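Local coordinates for protein five-membered-cyclitol-phosphate synthase (Streptomyces citricolor, PDB 6K96) that belongs to the myo-inositol-1-phosphate synthase family and binds nicotinamide-adenine-dinucleotide together with a sodium ion, at residues A260-H265 with K287-D292; L214-N219 with P254-V259. All blocks are in the same frame, centred on the assembly; numbering follows the deposited sequence.

In the fold
Contact 2 closes before contact 1 opens along the chain: residues 214-219 pair with 254-259, and the chain then runs on through 260-265 to meet 287-292. Their centres lie about 9 Å apart, and both reach the same mixed sheet, in which strand 207-217 is flanked by 255-258 and 265-275, and 265-275 is followed by 281-291. The two contacts meet at Asp264 and Asn219, where a probable hydrogen bond links OD1 to ND2, and at Leu262, which packs on Leu216. Both come close to the sodium ion, and Asp292 binds NAD, illustrating how residues just past the ends of sheet strands can come to line a ligand site.

Contact 1 (A260-H265 with K287-D292); sequences AHLKDH and KLKVQD. With NAD (nicotinamide-adenine-dinucleotide), chain G.
The imidazole of His265 lies beneath the ammonium group of Lys289, whose NZ stands 3.3 Å above the ring plane, displaced toward the rim on the ND1 side. The lysine chain is extended at first and then bends at chi3 and again at chi4 (-106°), the last turn bringing NZ over the ring. At the ring edge, in its plane, Val290 O approaches His265 CD2 at 3.5 Å; the same oxygen takes a CA-H...O contact from His265 CA. His265 and Gln291 form an antiparallel non-hydrogen-bonded pair, which puts their side chains on the same face, Gln291 OE1 lying oblique to the ring, and a type II' turn from Leu262 to His265 leads the chain into it.

Asp264 makes the polar links. Its CG is anti to the backbone N (chi1 -176°), and Gln291 NE2 donates to OD2 at 2.9 Å, arriving on the anti side with the amide and carboxylate nearly coplanar. The backbone adds a second tie, Asp292 N to Asp264 O, also 2.9 Å; both bonds are bent. Asp264 OD1 is held separately by Ser293 OG and probably Asn219 ND2, beside the sodium site that Ser293 helps to form. Asp292 carries the contact into the ligand pocket: its O accepts from the carboxamide N7N of NAD at 3.0 Å, while the bond from N7N to its OD1 is weak.

Strands 265-275 and 281-291 run antiparallel here, the chain goes on from 281-291 into the long helix that runs to 313, and Lys287 to Lys289 pair with a strand of the second subunit, continuing the sheet across the interface.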
loop_
_atom_site.group_PDB
_atom_site.type_symbol
_atom_site.label_atom_id
_atom_site.label_comp_id
_atom_site.label_asym_id
_atom_site.label_seq_id
_atom_site.Cartn_x
_atom_site.Cartn_y
_atom_site.Cartn_z
ATOM N N ALA B 260 2.521 17.097 11.426
ATOM C CA ALA B 260 1.749 18.269 11.854
ATOM C C ALA B 260 0.517 18.373 10.954
ATOM O O ALA B 260 -0.566 18.556 11.535
ATOM C CB ALA B 260 2.633 19.501 11.833
ATOM N N HIS B 261 0.701 18.190 9.631
ATOM C CA HIS B 261 -0.369 18.350 8.596
ATOM C C HIS B 261 -1.385 17.194 8.640
ATOM O O HIS B 261 -2.324 17.290 7.906
ATOM C CB HIS B 261 0.237 18.507 7.184
ATOM C CG HIS B 261 0.782 17.240 6.599
ATOM N ND1 HIS B 261 2.132 17.015 6.460
ATOM C CD2 HIS B 261 0.166 16.128 6.125
ATOM C CE1 HIS B 261 2.324 15.808 5.953
ATOM N NE2 HIS B 261 1.136 15.232 5.767
ATOM N N LEU B 262 -1.181 16.121 9.403
ATOM C CA LEU B 262 -2.259 15.140 9.710
ATOM C C LEU B 262 -3.300 15.710 10.675
ATOM O O LEU B 262 -4.409 15.156 10.666
ATOM C CB LEU B 262 -1.712 13.837 10.285
ATOM C CG LEU B 262 -0.949 12.953 9.293
ATOM C CD1 LEU B 262 -0.535 11.612 9.920
ATOM C CD2 LEU B 262 -1.761 12.682 8.080
ATOM N N LYS B 263 -2.965 16.681 11.532
ATOM C CA LYS B 263 -3.920 17.227 12.540
ATOM C C LYS B 263 -4.567 16.074 13.326
ATOM O O LYS B 263 -3.852 15.197 13.814
ATOM C CB LYS B 263 -4.944 18.118 11.815
ATOM C CG LYS B 263 -4.371 19.464 11.385
ATOM C CD LYS B 263 -4.857 20.015 10.047
ATOM C CE LYS B 263 -4.591 21.506 9.853
ATOM N NZ LYS B 263 -5.475 22.350 10.713
ATOM N N ASP B 264 -5.898 16.044 13.419
ATOM C CA ASP B 264 -6.662 14.988 14.148
ATOM C C ASP B 264 -6.777 13.695 13.342
ATOM O O ASP B 264 -7.342 12.773 13.910
ATOM C CB ASP B 264 -8.046 15.440 14.584
ATOM C CG ASP B 264 -8.808 14.428 15.412
ATOM O OD1 ASP B 264 -8.425 14.140 16.603
ATOM O OD2 ASP B 264 -9.790 13.906 14.877
ATOM N N HIS B 265 -6.163 13.577 12.169
ATOM C CA HIS B 265 -6.096 12.285 11.445
ATOM C C HIS B 265 -5.119 11.330 12.099
ATOM O O HIS B 265 -4.119 11.774 12.566
ATOM C CB HIS B 265 -5.649 12.431 9.992
ATOM C CG HIS B 265 -6.746 12.834 9.091
ATOM N ND1 HIS B 265 -6.613 13.905 8.263
ATOM C CD2 HIS B 265 -7.989 12.337 8.914
ATOM C CE1 HIS B 265 -7.733 14.065 7.557
ATOM N NE2 HIS B 265 -8.618 13.119 7.954
ATOM N N LYS B 287 -2.716 -0.110 5.027
ATOM C CA LYS B 287 -2.792 1.271 5.541
ATOM C C LYS B 287 -4.201 1.520 6.072
ATOM O O LYS B 287 -5.117 1.071 5.417
ATOM C CB LYS B 287 -2.426 2.266 4.461
ATOM C CG LYS B 287 -2.572 3.685 4.963
ATOM C CD LYS B 287 -2.077 4.705 4.027
ATOM C CE LYS B 287 -2.440 6.089 4.536
ATOM N NZ LYS B 287 -2.300 7.105 3.467
ATOM N N LEU B 288 -4.325 2.144 7.248
ATOM C CA LEU B 288 -5.578 2.579 7.875
ATOM C C LEU B 288 -5.511 4.082 8.002
ATOM O O LEU B 288 -4.468 4.550 8.421
ATOM C CB LEU B 288 -5.699 1.895 9.218
ATOM C CG LEU B 288 -6.827 2.383 10.113
ATOM C CD1 LEU B 288 -8.153 2.333 9.398
ATOM C CD2 LEU B 288 -6.889 1.580 11.412
ATOM N N LYS B 289 -6.493 4.824 7.480
ATOM C CA LYS B 289 -6.614 6.267 7.803
ATOM C C LYS B 289 -7.936 6.443 8.526
ATOM O O LYS B 289 -8.862 5.835 8.033
ATOM C CB LYS B 289 -6.473 7.151 6.569
ATOM C CG LYS B 289 -6.130 8.603 6.887
ATOM C CD LYS B 289 -5.802 9.423 5.676
ATOM C CE LYS B 289 -4.748 10.486 5.934
ATOM N NZ LYS B 289 -5.319 11.865 6.006
ATOM N N VAL B 290 -8.000 7.191 9.641
ATOM C CA VAL B 290 -9.253 7.544 10.358
ATOM C C VAL B 290 -9.191 8.976 10.890
ATOM O O VAL B 290 -8.078 9.544 10.982
ATOM C CB VAL B 290 -9.475 6.545 11.493
ATOM C CG1 VAL B 290 -9.568 5.135 10.969
ATOM C CG2 VAL B 290 -8.404 6.636 12.563
ATOM N N GLN B 291 -10.337 9.566 11.206
ATOM C CA GLN B 291 -10.433 10.853 11.963
ATOM C C GLN B 291 -10.343 10.490 13.438
ATOM O O GLN B 291 -11.380 10.138 13.988
ATOM C CB GLN B 291 -11.790 11.559 11.938
ATOM C CG GLN B 291 -11.932 12.773 11.067
ATOM C CD GLN B 291 -10.851 13.823 10.960
ATOM O OE1 GLN B 291 -10.787 14.421 9.907
ATOM N NE2 GLN B 291 -10.034 14.093 11.966
ATOM N N ASP B 292 -9.144 10.521 14.026
ATOM C CA ASP B 292 -8.868 9.904 15.368
ATOM C C ASP B 292 -9.993 10.282 16.348
ATOM O O ASP B 292 -10.551 9.389 16.978
ATOM C CB ASP B 292 -7.466 10.248 15.868
ATOM C CG ASP B 292 -7.012 9.397 17.039
ATOM O OD1 ASP B 292 -7.367 8.220 17.019
ATOM O OD2 ASP B 292 -6.373 9.958 18.013
HETATM P PA NAD G . -7.261 16.843 23.651
HETATM O O1A NAD G . -5.815 17.001 23.924
HETATM O O2A NAD G . -7.726 17.342 22.311
HETATM O O5B NAD G . -8.212 17.373 24.792
HETATM C C5B NAD G . -7.560 17.616 26.060
HETATM C C4B NAD G . -8.176 18.830 26.704
HETATM O O4B NAD G . -8.006 18.844 28.160
HETATM C C3B NAD G . -7.561 20.144 26.211
HETATM O O3B NAD G . -8.613 21.072 25.977
HETATM C C2B NAD G . -6.732 20.579 27.416
HETATM O O2B NAD G . -6.483 21.938 27.201
HETATM C C1B NAD G . -7.714 20.186 28.525
HETATM N N9A NAD G . -7.225 20.174 29.889
HETATM C C8A NAD G . -5.921 19.924 30.242
HETATM N N7A NAD G . -5.740 19.870 31.541
HETATM C C5A NAD G . -7.005 20.063 32.086
HETATM C C6A NAD G . -7.452 20.105 33.422
HETATM N N6A NAD G . -6.643 19.915 34.457
HETATM N N1A NAD G . -8.785 20.275 33.640
HETATM C C2A NAD G . -9.574 20.458 32.564
HETATM N N3A NAD G . -9.255 20.456 31.272
HETATM C C4A NAD G . -7.939 20.242 31.080
HETATM O O3 NAD G . -7.586 15.293 23.741
HETATM P PN NAD G . -8.672 14.426 22.931
HETATM O O1N NAD G . -9.988 15.082 23.103
HETATM O O2N NAD G . -8.018 14.193 21.604
HETATM O O5D NAD G . -8.662 13.067 23.800
HETATM C C5D NAD G . -9.057 13.166 25.230
HETATM C C4D NAD G . -8.652 11.911 25.946
HETATM O O4D NAD G . -9.354 10.755 25.435
HETATM C C3D NAD G . -7.153 11.604 25.814
HETATM O O3D NAD G . -6.722 11.074 27.049
HETATM C C2D NAD G . -7.131 10.447 24.820
HETATM O O2D NAD G . -6.068 9.522 24.946
HETATM C C1D NAD G . -8.406 9.702 25.210
HETATM N N1N NAD G . -8.793 8.759 24.117
HETATM C C2N NAD G . -8.869 9.245 22.768
HETATM C C3N NAD G . -9.034 8.384 21.697
HETATM C C7N NAD G . -9.147 8.982 20.306
HETATM O O7N NAD G . -9.215 10.197 20.170
HETATM N N7N NAD G . -9.154 8.152 19.265
HETATM C C4N NAD G . -9.085 7.019 21.974
HETATM C C5N NAD G . -9.188 6.576 23.287
HETATM C C6N NAD G . -8.954 7.443 24.338
#

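Contact 2 (L214-N219 with P254-V259)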
loop_
_atom_site.group_PDB
_atom_site.type_symbol
_atom_site.label_atom_id
_atom_site.label_comp_id
_atom_site.label_asym_id
_atom_site.label_seq_id
_atom_site.Cartn_x
_atom_site.Cartn_y
_atom_site.Cartn_z
ATOM N N LEU B 214 2.871 0.511 12.907
ATOM C CA LEU B 214 3.265 1.876 13.315
ATOM C C LEU B 214 2.126 2.835 13.064
ATOM O O LEU B 214 1.414 2.565 12.132
ATOM C CB LEU B 214 4.564 2.297 12.635
ATOM C CG LEU B 214 4.705 2.030 11.141
ATOM C CD1 LEU B 214 4.689 3.357 10.403
ATOM C CD2 LEU B 214 6.056 1.340 10.914
ATOM N N ASN B 215 2.003 3.874 13.901
ATOM C CA ASN B 215 0.924 4.901 13.904
ATOM C C ASN B 215 1.567 6.289 13.725
ATOM O O ASN B 215 2.765 6.453 14.017
ATOM C CB ASN B 215 0.040 4.811 15.143
ATOM C CG ASN B 215 -0.526 3.422 15.367
ATOM O OD1 ASN B 215 -1.702 3.149 15.058
ATOM N ND2 ASN B 215 0.304 2.521 15.875
ATOM N N LEU B 216 0.837 7.209 13.096
ATOM C CA LEU B 216 1.282 8.605 12.845
ATOM C C LEU B 216 0.105 9.465 13.278
ATOM O O LEU B 216 -0.981 9.022 13.038
ATOM C CB LEU B 216 1.571 8.845 11.353
ATOM C CG LEU B 216 2.523 7.881 10.652
ATOM C CD1 LEU B 216 2.558 8.150 9.132
ATOM C CD2 LEU B 216 3.928 8.011 11.247
ATOM N N GLY B 217 0.325 10.643 13.834
ATOM C CA GLY B 217 -0.757 11.530 14.264
ATOM C C GLY B 217 -0.273 12.956 14.262
ATOM O O GLY B 217 0.952 13.174 14.011
ATOM N N GLY B 218 -1.152 13.905 14.560
ATOM C CA GLY B 218 -0.803 15.340 14.539
ATOM C C GLY B 218 -1.645 16.184 15.457
ATOM O O GLY B 218 -1.719 17.346 15.197
ATOM N N ASN B 219 -2.235 15.612 16.504
ATOM C CA ASN B 219 -3.050 16.346 17.506
ATOM C C ASN B 219 -2.384 16.319 18.884
ATOM O O ASN B 219 -1.375 15.631 19.098
ATOM C CB ASN B 219 -4.491 15.816 17.611
ATOM C CG ASN B 219 -4.627 14.347 17.934
ATOM O OD1 ASN B 219 -3.709 13.725 18.463
ATOM N ND2 ASN B 219 -5.745 13.767 17.548
ATOM N N PRO B 254 3.755 2.519 18.738
ATOM C CA PRO B 254 2.526 3.306 18.883
ATOM C C PRO B 254 2.726 4.794 18.579
ATOM O O PRO B 254 1.750 5.465 18.477
ATOM C CB PRO B 254 2.177 3.193 20.382
ATOM C CG PRO B 254 3.521 3.027 21.035
ATOM C CD PRO B 254 4.269 2.117 20.063
ATOM N N SER B 255 3.973 5.262 18.482
ATOM C CA SER B 255 4.259 6.673 18.137
ATOM C C SER B 255 5.439 6.774 17.168
ATOM O O SER B 255 6.474 7.373 17.562
ATOM C CB SER B 255 4.463 7.490 19.355
ATOM O OG SER B 255 4.372 8.855 19.017
ATOM N N ALA B 256 5.275 6.284 15.921
ATOM C CA ALA B 256 6.334 6.327 14.876
ATOM C C ALA B 256 6.756 7.774 14.634
ATOM O O ALA B 256 7.901 8.008 14.171
ATOM C CB ALA B 256 5.934 5.682 13.585
ATOM N N GLY B 257 5.889 8.744 14.932
ATOM C CA GLY B 257 6.199 10.122 14.511
ATOM C C GLY B 257 4.981 10.990 14.403
ATOM O O GLY B 257 3.858 10.489 14.127
ATOM N N TYR B 258 5.221 12.259 14.650
ATOM C CA TYR B 258 4.198 13.305 14.777
ATOM C C TYR B 258 4.261 14.116 13.483
ATOM O O TYR B 258 5.313 14.734 13.193
ATOM C CB TYR B 258 4.431 14.156 16.015
ATOM C CG TYR B 258 3.544 15.357 16.077
ATOM C CD1 TYR B 258 2.276 15.273 16.607
ATOM C CD2 TYR B 258 3.967 16.581 15.600
ATOM C CE1 TYR B 258 1.471 16.393 16.722
ATOM C CE2 TYR B 258 3.157 17.702 15.648
ATOM C CZ TYR B 258 1.894 17.604 16.189
ATOM O OH TYR B 258 1.094 18.714 16.236
ATOM N N VAL B 259 3.170 14.093 12.701
ATOM C CA VAL B 259 3.127 14.786 11.381
ATOM C C VAL B 259 2.060 15.858 11.463
ATOM O O VAL B 259 0.881 15.541 11.598
ATOM C CB VAL B 259 2.930 13.784 10.248
ATOM C CG1 VAL B 259 2.727 14.435 8.873
ATOM C CG2 VAL B 259 4.123 12.836 10.266
#
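Parallel pairing at the end of a mixed sheet joins strand 207-217 to the weakly bonded strand 255-258, just before the first of them gives way to a helix N-terminus. The clearest backbone bond runs from Val259 N to Gly217 O, 2.7 Å long with an N-H...O angle of 159°; the same oxygen also receives a CA-H...O contact from Tyr258 CA. Further back the chain turns a corner, and the bond from Ala256 N to Asn215 O is weak.

At that corner the methyl of Ala256 points toward the other strand. Its CB sits 3.3 Å from Asn215 O and makes apolar contacts on both Leu214 CB, at 3.8 Å, and Leu216 CD2, at 3.9 Å. Gly218, without a side chain, lets its CA come within 3.4 Å of Val259 O, where a CB would clash, and Tyr258 CE1 rests 3.3 Å from the same CA. The tyrosine has CG anti to its backbone N (chi1 171°), and its ring reaches Gly218 through CE1, with Asn219 O near the ring plane at the CE1 edge. Arg223 adds a cation-pi interaction to this ring.

Asn219 ends the segment as an N-cap, its OD1 accepting from Phe222 N. Helix 220-225 thus starts where the strand stops, with Phe222 touching both Ser255 and Tyr258; helix 234-239 reaches Asn215 and Pro254 through Lys236, strand 265-275 bonds to the backbone of Leu214 and Leu216, and the third subunit packs against Leu214, Leu216 and Val259.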